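Long-range contacts in phytoene synthase (Enterococcus hirae, PDB 5IYS), which probably joins two prenyl diphosphates head to head, as squalene and phytoene synthases do, and binds magnesium and a farnesyl thiodiphosphate inhibitor: residues Gln240-Glu251 with Arg274-Tyr285; Leu171-Gln179 with Tyr261-Lys269. All coordinates share one frame; numbering follows the deposited sequence.

Interaction 1 (Gln240-Glu251 with Arg274-Tyr285); sequences QALASAAFIYRE and RKVQLLKEVKSY. With FPS (S-[(2E,6E)-3,7,11-trimethyldodeca-2,6,10-trienyl] trihydrogen thiodiphosphate), chain G.
Phe247 and Val282 interlock where helix 272-287 packs across the outer side of helix 236-258 in a knobs-into-holes contact. The axes of the two segments approach to 9.2 Å, with their directions 128° apart. Phe247 is the knob between Leu278, Glu281, Val282 and Tyr285; Val282 returns the fit among Gln240, Ala243, Ser244 and Phe247. Methyl CG2 of Val282 lies over one face of the Phe247 ring, 3.4 Å from Phe247 CG, a CH-pi contact, while Arg250 NH2 lies over the other face. With CG1 anti to the backbone N and CG2 anti to the carbonyl carbon, Val282 sends CG2 to the ring and CG1 to Ala243 CB (3.7 Å) and the Gln240 amide. Near the middle of helix 272-287, the amide of Gln240, its chain bent at chi2, sends NE2 to Leu279 O (3.2 Å). This carbonyl already accepts from Lys283 N on the opposite face of its plane. Gln36 is the stronger partner of that amide, its OE1 bonding Gln240 NE2 and its NE2 bonding Ser244 OG. Ser244 OG bonds back to Gln240 O at 2.7 Å and meets Leu279 CD2. One end is closed by charge: Arg274 grips Glu251 side-on, NE to OE2 (3.0 Å, nearly straight at 174°) and NH2 to OE1 (3.1 Å). The carboxylate is met from above its plane, the two flat groups standing 70° apart. Arg274 NH1 extends the network to Glu281. Opposite this seam Tyr249 OH bonds FPS O2B, placing helix 236-258 between the C-terminal helix and the prenyl diphosphate pocket of an all-helical terpene synthase fold.

Interaction 2 (Leu171-Gln179 with Tyr261-Lys269); sequences LRDVGEDYQ and YSLFDNKNK. With FPS (S-[(2E,6E)-3,7,11-trimethyldodeca-2,6,10-trienyl] trihydrogen thiodiphosphate), chain G.
Gly175 and Leu263 bring the backbones to 4.8 Å between CA atoms, where the break between helices 155-172 and 174-179 meets the irregular loop that follows helix 236-258. Asp173 interrupts the helix, and in the first turn beyond it Gly175 N donates to Leu263 O (3.0 Å). Water 3 joins the same carbonyl to Glu176 N. The Phe264 ring lies against this turn, with Gly175 CA over one face, 3.8 Å from the ring centroid, a CH-pi contact. The Gln179 amide comes to the ring edge, CD 3.4 Å from Phe264 CE2, its plane turned 63° from the ring. Lys267 crosses Arg172 at about a right angle and lays CG over one face of the guanidinium, 3.6 Å from Arg172 NE. At its edge that guanidinium grips Asp173 side-on, NE to OD1 and NH2 to OD2, the latter through the syn lone pair. Arg172 stays extended until it bends at chi3 (71°), and NH1 reaches FPS O2B at 2.7 Å and also bonds Gln252 OE1. Lys267 NZ makes a long, weak salt bridge to Asp173 OD2 (3.5 Å); its stronger partner is the diphosphate of the second bound FPS. Water 2 accepts from Asn266 N within donating distance of Asp173 OD1 and Glu176 OE1. Asp173 binds magnesium in a structure of this protein; here a magnesium ion stays about 4 Å from its side chain, unbound by it. Asp173 and Asp177 are consistent with the second aspartate-rich motif (DxxxD) of squalene and phytoene synthases, with Arg172 and Lys267 on the bound thiodiphosphates.

How the interactions relate
Interactions 1 and 2 meet at the diphosphate of one FPS. Tyr249 of interaction 1 and Arg172 of interaction 2 share one of its oxygens, and Tyr249 OH packs 3.6 Å from Arg172 NH1, although the centres of the contacts lie about 22 Å apart. Their segments alternate along the chain in the order 171-179, 240-251, 261-269, 274-285. Loop 261-269 joins the two helices of interaction 1 and holds Lys267 at the other FPS. Asn169, a magnesium ligand in a structure of this protein, bonds Tyr249 OH, and its side chain comes within about 3 Å of that of Arg172 (nearest atoms).

Interaction 1 (Gln240-Glu251 with Arg274-Tyr285)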
loop_
_atom_site.group_PDB
_atom_site.type_symbol
_atom_site.label_atom_id
_atom_site.label_comp_id
_atom_site.label_asym_id
_atom_site.label_seq_id
_atom_site.Cartn_x
_atom_site.Cartn_y
_atom_site.Cartn_z
ATOM N N GLN A 240 11.070 13.542 0.857
ATOM C CA GLN A 240 11.619 12.791 1.992
ATOM C C GLN A 240 10.573 11.803 2.518
ATOM O O GLN A 240 10.872 10.622 2.743
ATOM C CB GLN A 240 12.004 13.799 3.085
ATOM C CG GLN A 240 12.515 13.220 4.401
ATOM C CD GLN A 240 13.748 12.354 4.259
ATOM O OE1 GLN A 240 14.657 12.651 3.464
ATOM N NE2 GLN A 240 13.850 11.356 5.125
ATOM N N ALA A 241 9.329 12.248 2.618
ATOM C CA ALA A 241 8.252 11.359 3.137
ATOM C C ALA A 241 7.964 10.208 2.173
ATOM O O ALA A 241 7.878 9.042 2.583
ATOM C CB ALA A 241 6.976 12.186 3.408
ATOM N N LEU A 242 7.878 10.501 0.876
ATOM C CA LEU A 242 7.522 9.442 -0.046
ATOM C C LEU A 242 8.650 8.421 -0.196
ATOM O O LEU A 242 8.426 7.219 -0.234
ATOM C CB LEU A 242 7.193 10.059 -1.415
ATOM C CG LEU A 242 6.964 9.044 -2.534
ATOM C CD1 LEU A 242 5.762 8.178 -2.311
ATOM C CD2 LEU A 242 6.881 9.780 -3.893
ATOM N N ALA A 243 9.881 8.890 -0.403
ATOM C CA ALA A 243 11.018 7.980 -0.415
ATOM C C ALA A 243 11.180 7.171 0.867
ATOM O O ALA A 243 11.474 5.964 0.839
ATOM C CB ALA A 243 12.299 8.783 -0.741
ATOM N N SER A 244 10.973 7.811 2.020
ATOM C CA SER A 244 10.948 7.073 3.294
ATOM C C SER A 244 9.952 5.916 3.280
ATOM O O SER A 244 10.282 4.771 3.655
ATOM C CB SER A 244 10.657 7.999 4.489
ATOM O OG SER A 244 11.708 8.929 4.614
ATOM N N ALA A 245 8.727 6.198 2.855
ATOM C CA ALA A 245 7.739 5.124 2.809
ATOM C C ALA A 245 8.249 3.970 1.938
ATOM O O ALA A 245 8.138 2.794 2.313
ATOM C CB ALA A 245 6.383 5.624 2.319
ATOM N N ALA A 246 8.795 4.303 0.767
ATOM C CA ALA A 246 9.306 3.298 -0.136
ATOM C C ALA A 246 10.452 2.490 0.515
ATOM O O ALA A 246 10.485 1.272 0.367
ATOM C CB ALA A 246 9.758 3.966 -1.480
ATOM N N PHE A 247 11.473 3.178 1.051
ATOM C CA PHE A 247 12.657 2.487 1.576
ATOM C C PHE A 247 12.297 1.639 2.793
ATOM O O PHE A 247 12.724 0.477 2.919
ATOM C CB PHE A 247 13.730 3.493 1.998
ATOM C CG PHE A 247 14.658 3.926 0.883
ATOM C CD1 PHE A 247 14.167 4.560 -0.243
ATOM C CD2 PHE A 247 16.038 3.927 1.098
ATOM C CE1 PHE A 247 15.043 5.067 -1.237
ATOM C CE2 PHE A 247 16.911 4.449 0.151
ATOM C CZ PHE A 247 16.410 5.002 -1.031
ATOM N N ILE A 248 11.455 2.187 3.661
ATOM C CA ILE A 248 11.014 1.386 4.811
ATOM C C ILE A 248 10.258 0.131 4.367
ATOM O O ILE A 248 10.485 -0.952 4.916
ATOM C CB ILE A 248 10.245 2.239 5.840
ATOM C CG1 ILE A 248 11.246 3.192 6.499
ATOM C CG2 ILE A 248 9.529 1.405 6.912
ATOM C CD1 ILE A 248 10.611 4.465 7.061
ATOM N N TYR A 249 9.315 0.271 3.431
ATOM C CA TYR A 249 8.556 -0.900 3.019
ATOM C C TYR A 249 9.467 -1.934 2.330
ATOM O O TYR A 249 9.383 -3.124 2.636
ATOM C CB TYR A 249 7.343 -0.523 2.159
ATOM C CG TYR A 249 6.176 -1.422 2.457
ATOM C CD1 TYR A 249 5.466 -1.289 3.643
ATOM C CD2 TYR A 249 5.868 -2.477 1.611
ATOM C CE1 TYR A 249 4.389 -2.098 3.919
ATOM C CE2 TYR A 249 4.787 -3.316 1.872
ATOM C CZ TYR A 249 4.075 -3.125 3.036
ATOM O OH TYR A 249 3.037 -3.958 3.329
ATOM N N ARG A 250 10.383 -1.463 1.487
ATOM C CA ARG A 250 11.261 -2.339 0.699
ATOM C C ARG A 250 12.186 -3.159 1.591
ATOM O O ARG A 250 12.604 -4.266 1.239
ATOM C CB ARG A 250 12.151 -1.512 -0.242
ATOM C CG ARG A 250 13.116 -2.375 -1.049
ATOM C CD ARG A 250 13.825 -1.533 -2.119
ATOM N NE ARG A 250 14.645 -0.520 -1.457
ATOM C CZ ARG A 250 15.389 0.371 -2.102
ATOM N NH1 ARG A 250 15.381 0.384 -3.431
ATOM N NH2 ARG A 250 16.070 1.292 -1.422
ATOM N N GLU A 251 12.628 -2.522 2.669
ATOM C CA GLU A 251 13.471 -3.171 3.679
ATOM C C GLU A 251 12.936 -4.492 4.205
ATOM O O GLU A 251 13.712 -5.394 4.546
ATOM C CB GLU A 251 13.723 -2.189 4.843
ATOM C CG GLU A 251 14.538 -2.803 5.985
ATOM C CD GLU A 251 16.016 -2.950 5.665
ATOM O OE1 GLU A 251 16.473 -2.455 4.612
ATOM O OE2 GLU A 251 16.721 -3.620 6.457
ATOM N N ARG A 274 16.403 0.808 12.719
ATOM C CA ARG A 274 16.595 0.637 11.286
ATOM C C ARG A 274 15.787 1.625 10.415
ATOM O O ARG A 274 16.292 2.190 9.439
ATOM C CB ARG A 274 16.237 -0.812 10.930
ATOM C CG ARG A 274 16.536 -1.207 9.514
ATOM C CD ARG A 274 18.004 -1.007 9.160
ATOM N NE ARG A 274 18.165 -1.310 7.741
ATOM C CZ ARG A 274 18.936 -0.632 6.911
ATOM N NH1 ARG A 274 19.723 0.313 7.392
ATOM N NH2 ARG A 274 18.947 -0.939 5.622
ATOM N N LYS A 275 14.604 1.970 10.887
ATOM C CA LYS A 275 13.804 3.028 10.247
ATOM C C LYS A 275 14.495 4.378 10.275
ATOM O O LYS A 275 14.515 5.101 9.276
ATOM C CB LYS A 275 12.427 3.149 10.875
ATOM C CG LYS A 275 11.549 1.934 10.554
ATOM C CD LYS A 275 10.171 2.054 11.203
ATOM C CE LYS A 275 9.378 0.752 11.023
ATOM N NZ LYS A 275 8.293 0.590 12.031
ATOM N N VAL A 276 15.144 4.672 11.394
ATOM C CA VAL A 276 15.856 5.953 11.503
ATOM C C VAL A 276 17.053 5.952 10.573
ATOM O O VAL A 276 17.318 6.935 9.879
ATOM C CB VAL A 276 16.320 6.236 12.968
ATOM C CG1 VAL A 276 17.331 7.429 12.994
ATOM C CG2 VAL A 276 15.094 6.582 13.816
ATOM N N GLN A 277 17.746 4.825 10.510
ATOM C CA GLN A 277 18.855 4.696 9.580
ATOM C C GLN A 277 18.390 4.937 8.154
ATOM O O GLN A 277 19.069 5.593 7.358
ATOM C CB GLN A 277 19.460 3.291 9.654
ATOM C CG GLN A 277 20.333 3.091 10.860
ATOM C CD GLN A 277 21.021 1.745 10.820
ATOM O OE1 GLN A 277 20.374 0.722 10.583
ATOM N NE2 GLN A 277 22.330 1.735 11.077
ATOM N N LEU A 278 17.243 4.362 7.823
ATOM C CA LEU A 278 16.692 4.512 6.482
ATOM C C LEU A 278 16.284 5.951 6.133
ATOM O O LEU A 278 16.525 6.430 5.009
ATOM C CB LEU A 278 15.522 3.523 6.272
ATOM C CG LEU A 278 15.980 2.072 6.034
ATOM C CD1 LEU A 278 14.914 0.993 6.290
ATOM C CD2 LEU A 278 16.559 1.875 4.660
ATOM N N LEU A 279 15.719 6.669 7.101
ATOM C CA LEU A 279 15.409 8.095 6.871
ATOM C C LEU A 279 16.668 8.885 6.506
ATOM O O LEU A 279 16.624 9.789 5.665
ATOM C CB LEU A 279 14.725 8.731 8.073
ATOM C CG LEU A 279 13.416 8.132 8.602
ATOM C CD1 LEU A 279 12.849 8.904 9.789
ATOM C CD2 LEU A 279 12.348 7.897 7.535
ATOM N N LYS A 280 17.771 8.595 7.196
ATOM C CA LYS A 280 19.028 9.263 6.893
ATOM C C LYS A 280 19.539 8.828 5.528
ATOM O O LYS A 280 20.049 9.662 4.780
ATOM C CB LYS A 280 20.099 8.956 7.949
ATOM C CG LYS A 280 19.812 9.608 9.319
ATOM C CD LYS A 280 20.920 9.306 10.322
ATOM C CE LYS A 280 20.825 10.300 11.473
ATOM N NZ LYS A 280 19.756 9.810 12.357
ATOM N N GLU A 281 19.473 7.531 5.218
ATOM C CA GLU A 281 19.826 7.100 3.872
ATOM C C GLU A 281 19.001 7.814 2.823
ATOM O O GLU A 281 19.482 8.035 1.718
ATOM C CB GLU A 281 19.645 5.602 3.640
ATOM C CG GLU A 281 20.641 4.727 4.352
ATOM C CD GLU A 281 20.352 3.250 4.153
ATOM O OE1 GLU A 281 19.805 2.880 3.089
ATOM O OE2 GLU A 281 20.654 2.468 5.083
ATOM N N VAL A 282 17.706 7.954 3.087
ATOM C CA VAL A 282 16.804 8.583 2.136
ATOM C C VAL A 282 17.237 10.026 1.926
ATOM O O VAL A 282 17.367 10.471 0.785
ATOM C CB VAL A 282 15.337 8.461 2.622
ATOM C CG1 VAL A 282 14.456 9.599 2.105
ATOM C CG2 VAL A 282 14.804 7.089 2.209
ATOM N N LYS A 283 17.602 10.692 3.019
ATOM C CA LYS A 283 18.009 12.086 2.924
ATOM C C LYS A 283 19.296 12.211 2.090
ATOM O O LYS A 283 19.385 13.116 1.259
ATOM C CB LYS A 283 18.176 12.714 4.304
ATOM C CG LYS A 283 18.542 14.193 4.256
ATOM C CD LYS A 283 18.482 14.837 5.624
ATOM C CE LYS A 283 19.716 14.495 6.436
ATOM N NZ LYS A 283 19.916 15.409 7.608
ATOM N N SER A 284 20.231 11.262 2.232
ATOM C CA SER A 284 21.430 11.264 1.404
ATOM C C SER A 284 21.065 10.987 -0.050
ATOM O O SER A 284 21.619 11.605 -0.960
ATOM C CB SER A 284 22.474 10.230 1.869
ATOM O OG SER A 284 22.905 10.543 3.176
ATOM N N TYR A 285 20.205 9.991 -0.256
ATOM C CA TYR A 285 19.801 9.560 -1.585
ATOM C C TYR A 285 19.136 10.676 -2.399
ATOM O O TYR A 285 19.418 10.836 -3.599
ATOM C CB TYR A 285 18.914 8.312 -1.489
ATOM C CG TYR A 285 18.211 7.971 -2.776
ATOM C CD1 TYR A 285 18.878 7.338 -3.813
ATOM C CD2 TYR A 285 16.883 8.319 -2.962
ATOM C CE1 TYR A 285 18.222 7.058 -5.009
ATOM C CE2 TYR A 285 16.247 8.078 -4.145
ATOM C CZ TYR A 285 16.905 7.427 -5.150
ATOM O OH TYR A 285 16.218 7.203 -6.313
HETATM C C1 FPS G . 0.463 -1.805 3.302
HETATM S S1 FPS G . -0.781 -1.060 4.288
HETATM C C2 FPS G . 0.375 -1.012 2.011
HETATM C C3 FPS G . 0.573 -1.528 0.786
HETATM C C4 FPS G . 0.938 -2.972 0.610
HETATM C C5 FPS G . 0.467 -0.663 -0.456
HETATM C C6 FPS G . 0.104 0.798 -0.199
HETATM C C7 FPS G . 0.417 1.598 -1.448
HETATM C C8 FPS G . 0.895 2.854 -1.395
HETATM C C10 FPS G . 1.050 3.593 -2.707
HETATM C C9 FPS G . 1.209 3.565 -0.100
HETATM C C11 FPS G . 2.494 4.082 -2.840
HETATM C C12 FPS G . 2.650 4.983 -4.054
HETATM C C13 FPS G . 2.564 6.333 -4.027
HETATM C C14 FPS G . 2.770 7.122 -5.294
HETATM C C15 FPS G . 2.298 7.092 -2.753
HETATM P PA FPS G . -0.494 -1.449 6.295
HETATM O O1A FPS G . -1.074 -0.395 7.132
HETATM O O2A FPS G . -1.431 -2.753 6.491
HETATM O O3A FPS G . 0.979 -1.902 6.712
HETATM P PB FPS G . 1.292 -3.491 6.588
HETATM O O1B FPS G . 1.077 -4.177 7.909
HETATM O O2B FPS G . 2.704 -3.520 6.053
HETATM O O3B FPS G . 0.403 -4.212 5.599
#

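Interaction 2 (Leu171-Gln179 with Tyr261-Lys269)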
loop_
_atom_site.group_PDB
_atom_site.type_symbol
_atom_site.label_atom_id
_atom_site.label_comp_id
_atom_site.label_asym_id
_atom_site.label_seq_id
_atom_site.Cartn_x
_atom_site.Cartn_y
_atom_site.Cartn_z
ATOM N N LEU A 171 5.174 -11.268 -0.374
ATOM C CA LEU A 171 6.391 -12.035 -0.112
ATOM C C LEU A 171 6.662 -12.111 1.378
ATOM O O LEU A 171 7.241 -13.077 1.889
ATOM C CB LEU A 171 7.573 -11.381 -0.838
ATOM C CG LEU A 171 7.571 -11.623 -2.354
ATOM C CD1 LEU A 171 8.521 -10.668 -3.027
ATOM C CD2 LEU A 171 7.987 -13.100 -2.684
ATOM N N ARG A 172 6.209 -11.094 2.095
ATOM C CA ARG A 172 6.394 -11.072 3.544
ATOM C C ARG A 172 5.473 -12.094 4.211
ATOM O O ARG A 172 5.809 -12.643 5.267
ATOM C CB ARG A 172 6.147 -9.645 4.065
ATOM C CG ARG A 172 6.357 -9.442 5.570
ATOM C CD ARG A 172 5.816 -8.062 5.971
ATOM N NE ARG A 172 4.352 -8.080 5.916
ATOM C CZ ARG A 172 3.571 -7.024 6.116
ATOM N NH1 ARG A 172 4.116 -5.823 6.237
ATOM N NH2 ARG A 172 2.254 -7.180 6.173
ATOM N N ASP A 173 4.308 -12.355 3.628
ATOM C CA ASP A 173 3.215 -12.957 4.389
ATOM C C ASP A 173 2.787 -14.311 3.805
ATOM O O ASP A 173 1.667 -14.772 4.049
ATOM C CB ASP A 173 1.980 -12.045 4.422
ATOM C CG ASP A 173 2.192 -10.750 5.212
ATOM O OD1 ASP A 173 3.134 -10.669 6.028
ATOM O OD2 ASP A 173 1.387 -9.809 5.020
ATOM N N VAL A 174 3.671 -14.981 3.075
ATOM C CA VAL A 174 3.259 -16.198 2.387
ATOM C C VAL A 174 2.596 -17.211 3.338
ATOM O O VAL A 174 1.538 -17.770 3.035
ATOM C CB VAL A 174 4.418 -16.846 1.638
ATOM C CG1 VAL A 174 4.008 -18.213 1.120
ATOM C CG2 VAL A 174 4.906 -15.942 0.500
ATOM N N GLY A 175 3.201 -17.441 4.497
ATOM C CA GLY A 175 2.700 -18.486 5.398
ATOM C C GLY A 175 1.357 -18.180 6.036
ATOM O O GLY A 175 0.457 -19.033 6.049
ATOM N N GLU A 176 1.240 -16.980 6.601
ATOM C CA GLU A 176 -0.004 -16.500 7.215
ATOM C C GLU A 176 -1.118 -16.468 6.171
ATOM O O GLU A 176 -2.240 -16.912 6.442
ATOM C CB GLU A 176 0.184 -15.117 7.863
ATOM C CG GLU A 176 0.423 -15.156 9.392
ATOM C CD GLU A 176 1.635 -14.346 9.870
ATOM O OE1 GLU A 176 1.741 -13.153 9.498
ATOM O OE2 GLU A 176 2.464 -14.875 10.655
ATOM N N ASP A 177 -0.786 -16.058 4.948
ATOM C CA ASP A 177 -1.791 -16.025 3.868
ATOM C C ASP A 177 -2.326 -17.435 3.584
ATOM O O ASP A 177 -3.541 -17.663 3.540
ATOM C CB ASP A 177 -1.205 -15.426 2.591
ATOM C CG ASP A 177 -1.153 -13.898 2.625
ATOM O OD1 ASP A 177 -1.812 -13.312 3.498
ATOM O OD2 ASP A 177 -0.431 -13.294 1.802
ATOM N N TYR A 178 -1.407 -18.375 3.376
ATOM C CA TYR A 178 -1.808 -19.739 3.054
ATOM C C TYR A 178 -2.693 -20.314 4.154
ATOM O O TYR A 178 -3.648 -21.051 3.873
ATOM C CB TYR A 178 -0.601 -20.650 2.848
ATOM C CG TYR A 178 -1.006 -22.054 2.447
ATOM C CD1 TYR A 178 -1.533 -22.310 1.191
ATOM C CD2 TYR A 178 -0.898 -23.112 3.339
ATOM C CE1 TYR A 178 -1.920 -23.585 0.834
ATOM C CE2 TYR A 178 -1.282 -24.392 2.989
ATOM C CZ TYR A 178 -1.786 -24.620 1.732
ATOM O OH TYR A 178 -2.171 -25.893 1.373
ATOM N N GLN A 179 -2.315 -20.048 5.402
ATOM C CA GLN A 179 -3.088 -20.493 6.562
ATOM C C GLN A 179 -4.527 -20.042 6.422
ATOM O O GLN A 179 -5.436 -20.691 6.934
ATOM C CB GLN A 179 -2.546 -19.876 7.848
ATOM C CG GLN A 179 -1.365 -20.595 8.459
ATOM C CD GLN A 179 -1.009 -20.047 9.833
ATOM O OE1 GLN A 179 -1.197 -18.857 10.116
ATOM N NE2 GLN A 179 -0.452 -20.905 10.684
ATOM N N TYR A 261 14.575 -16.808 4.721
ATOM C CA TYR A 261 13.343 -17.119 4.025
ATOM C C TYR A 261 12.342 -17.828 4.935
ATOM O O TYR A 261 11.773 -18.854 4.577
ATOM C CB TYR A 261 13.639 -17.945 2.780
ATOM C CG TYR A 261 14.609 -17.255 1.854
ATOM C CD1 TYR A 261 14.199 -16.193 1.050
ATOM C CD2 TYR A 261 15.968 -17.522 1.941
ATOM C CE1 TYR A 261 15.115 -15.510 0.256
ATOM C CE2 TYR A 261 16.882 -16.876 1.131
ATOM C CZ TYR A 261 16.460 -15.871 0.295
ATOM O OH TYR A 261 17.401 -15.254 -0.506
ATOM N N SER A 262 12.193 -17.312 6.147
ATOM C CA SER A 262 11.057 -17.677 6.989
ATOM C C SER A 262 9.734 -17.278 6.328
ATOM O O SER A 262 9.618 -16.185 5.741
ATOM C CB SER A 262 11.180 -16.988 8.347
ATOM O OG SER A 262 11.304 -15.583 8.172
ATOM N N LEU A 263 8.733 -18.147 6.464
ATOM C CA LEU A 263 7.441 -17.931 5.827
ATOM C C LEU A 263 6.441 -17.296 6.789
ATOM O O LEU A 263 5.431 -16.730 6.362
ATOM C CB LEU A 263 6.896 -19.247 5.267
ATOM C CG LEU A 263 7.817 -19.951 4.262
ATOM C CD1 LEU A 263 7.314 -21.335 3.894
ATOM C CD2 LEU A 263 8.068 -19.116 3.005
ATOM N N PHE A 264 6.756 -17.340 8.080
ATOM C CA PHE A 264 5.879 -16.791 9.113
ATOM C C PHE A 264 6.589 -15.709 9.912
ATOM O O PHE A 264 7.816 -15.639 9.924
ATOM C CB PHE A 264 5.397 -17.870 10.087
ATOM C CG PHE A 264 4.463 -18.865 9.475
ATOM C CD1 PHE A 264 4.963 -19.995 8.842
ATOM C CD2 PHE A 264 3.086 -18.672 9.525
ATOM C CE1 PHE A 264 4.101 -20.916 8.275
ATOM C CE2 PHE A 264 2.231 -19.582 8.939
ATOM C CZ PHE A 264 2.742 -20.681 8.282
ATOM N N ASP A 265 5.799 -14.897 10.602
ATOM C CA ASP A 265 6.307 -13.995 11.621
ATOM C C ASP A 265 7.305 -13.002 11.026
ATOM O O ASP A 265 8.396 -12.810 11.569
ATOM C CB ASP A 265 6.949 -14.802 12.762
ATOM C CG ASP A 265 7.432 -13.920 13.891
ATOM O OD1 ASP A 265 6.670 -13.019 14.293
ATOM O OD2 ASP A 265 8.591 -14.085 14.331
ATOM N N ASN A 266 6.905 -12.345 9.940
ATOM C CA ASN A 266 7.796 -11.444 9.208
ATOM C C ASN A 266 7.380 -9.980 9.359
ATOM O O ASN A 266 8.057 -9.075 8.863
ATOM C CB ASN A 266 7.828 -11.812 7.718
ATOM C CG ASN A 266 8.525 -13.141 7.455
ATOM O OD1 ASN A 266 8.163 -13.881 6.541
ATOM N ND2 ASN A 266 9.581 -13.404 8.207
ATOM N N LYS A 267 6.288 -9.754 10.081
ATOM C CA LYS A 267 5.758 -8.415 10.251
ATOM C C LYS A 267 6.431 -7.727 11.431
ATOM O O LYS A 267 6.851 -8.388 12.388
ATOM C CB LYS A 267 4.249 -8.453 10.497
ATOM C CG LYS A 267 3.406 -8.831 9.297
ATOM C CD LYS A 267 1.922 -8.832 9.676
ATOM C CE LYS A 267 1.146 -9.835 8.819
ATOM N NZ LYS A 267 -0.074 -9.278 8.130
ATOM N N ASN A 268 6.452 -6.398 11.384
ATOM C CA ASN A 268 6.906 -5.613 12.526
ATOM C C ASN A 268 8.320 -6.044 12.891
ATOM O O ASN A 268 8.672 -6.084 14.070
ATOM C CB ASN A 268 5.971 -5.832 13.723
ATOM C CG ASN A 268 4.548 -5.371 13.445
ATOM O OD1 ASN A 268 4.314 -4.257 12.961
ATOM N ND2 ASN A 268 3.586 -6.228 13.765
ATOM N N LYS A 269 9.120 -6.382 11.878
ATOM C CA LYS A 269 10.500 -6.809 12.121
ATOM C C LYS A 269 11.538 -5.745 11.781
ATOM O O LYS A 269 12.722 -5.924 12.064
ATOM C CB LYS A 269 10.834 -8.116 11.399
ATOM C CG LYS A 269 10.191 -9.346 12.006
ATOM C CD LYS A 269 10.735 -9.585 13.410
ATOM C CE LYS A 269 10.131 -10.838 14.033
ATOM N NZ LYS A 269 10.897 -12.056 13.652
HETATM C C1 FPS G . 0.463 -1.805 3.302
HETATM S S1 FPS G . -0.781 -1.060 4.288
HETATM C C2 FPS G . 0.375 -1.012 2.011
HETATM C C3 FPS G . 0.573 -1.528 0.786
HETATM C C4 FPS G . 0.938 -2.972 0.610
HETATM C C5 FPS G . 0.467 -0.663 -0.456
HETATM C C6 FPS G . 0.104 0.798 -0.199
HETATM C C7 FPS G . 0.417 1.598 -1.448
HETATM C C8 FPS G . 0.895 2.854 -1.395
HETATM C C10 FPS G . 1.050 3.593 -2.707
HETATM C C9 FPS G . 1.209 3.565 -0.100
HETATM C C11 FPS G . 2.494 4.082 -2.840
HETATM C C12 FPS G . 2.650 4.983 -4.054
HETATM C C13 FPS G . 2.564 6.333 -4.027
HETATM C C14 FPS G . 2.770 7.122 -5.294
HETATM C C15 FPS G . 2.298 7.092 -2.753
HETATM P PA FPS G . -0.494 -1.449 6.295
HETATM O O1A FPS G . -1.074 -0.395 7.132
HETATM O O2A FPS G . -1.431 -2.753 6.491
HETATM O O3A FPS G . 0.979 -1.902 6.712
HETATM P PB FPS G . 1.292 -3.491 6.588
HETATM O O1B FPS G . 1.077 -4.177 7.909
HETATM O O2B FPS G . 2.704 -3.520 6.053
HETATM O O3B FPS G . 0.403 -4.212 5.599
HETATM O O HOH W 1 7.288 -15.267 3.526
HETATM O O HOH W 2 4.568 -12.532 8.259
HETATM O O HOH W 3 3.319 -15.126 6.963
#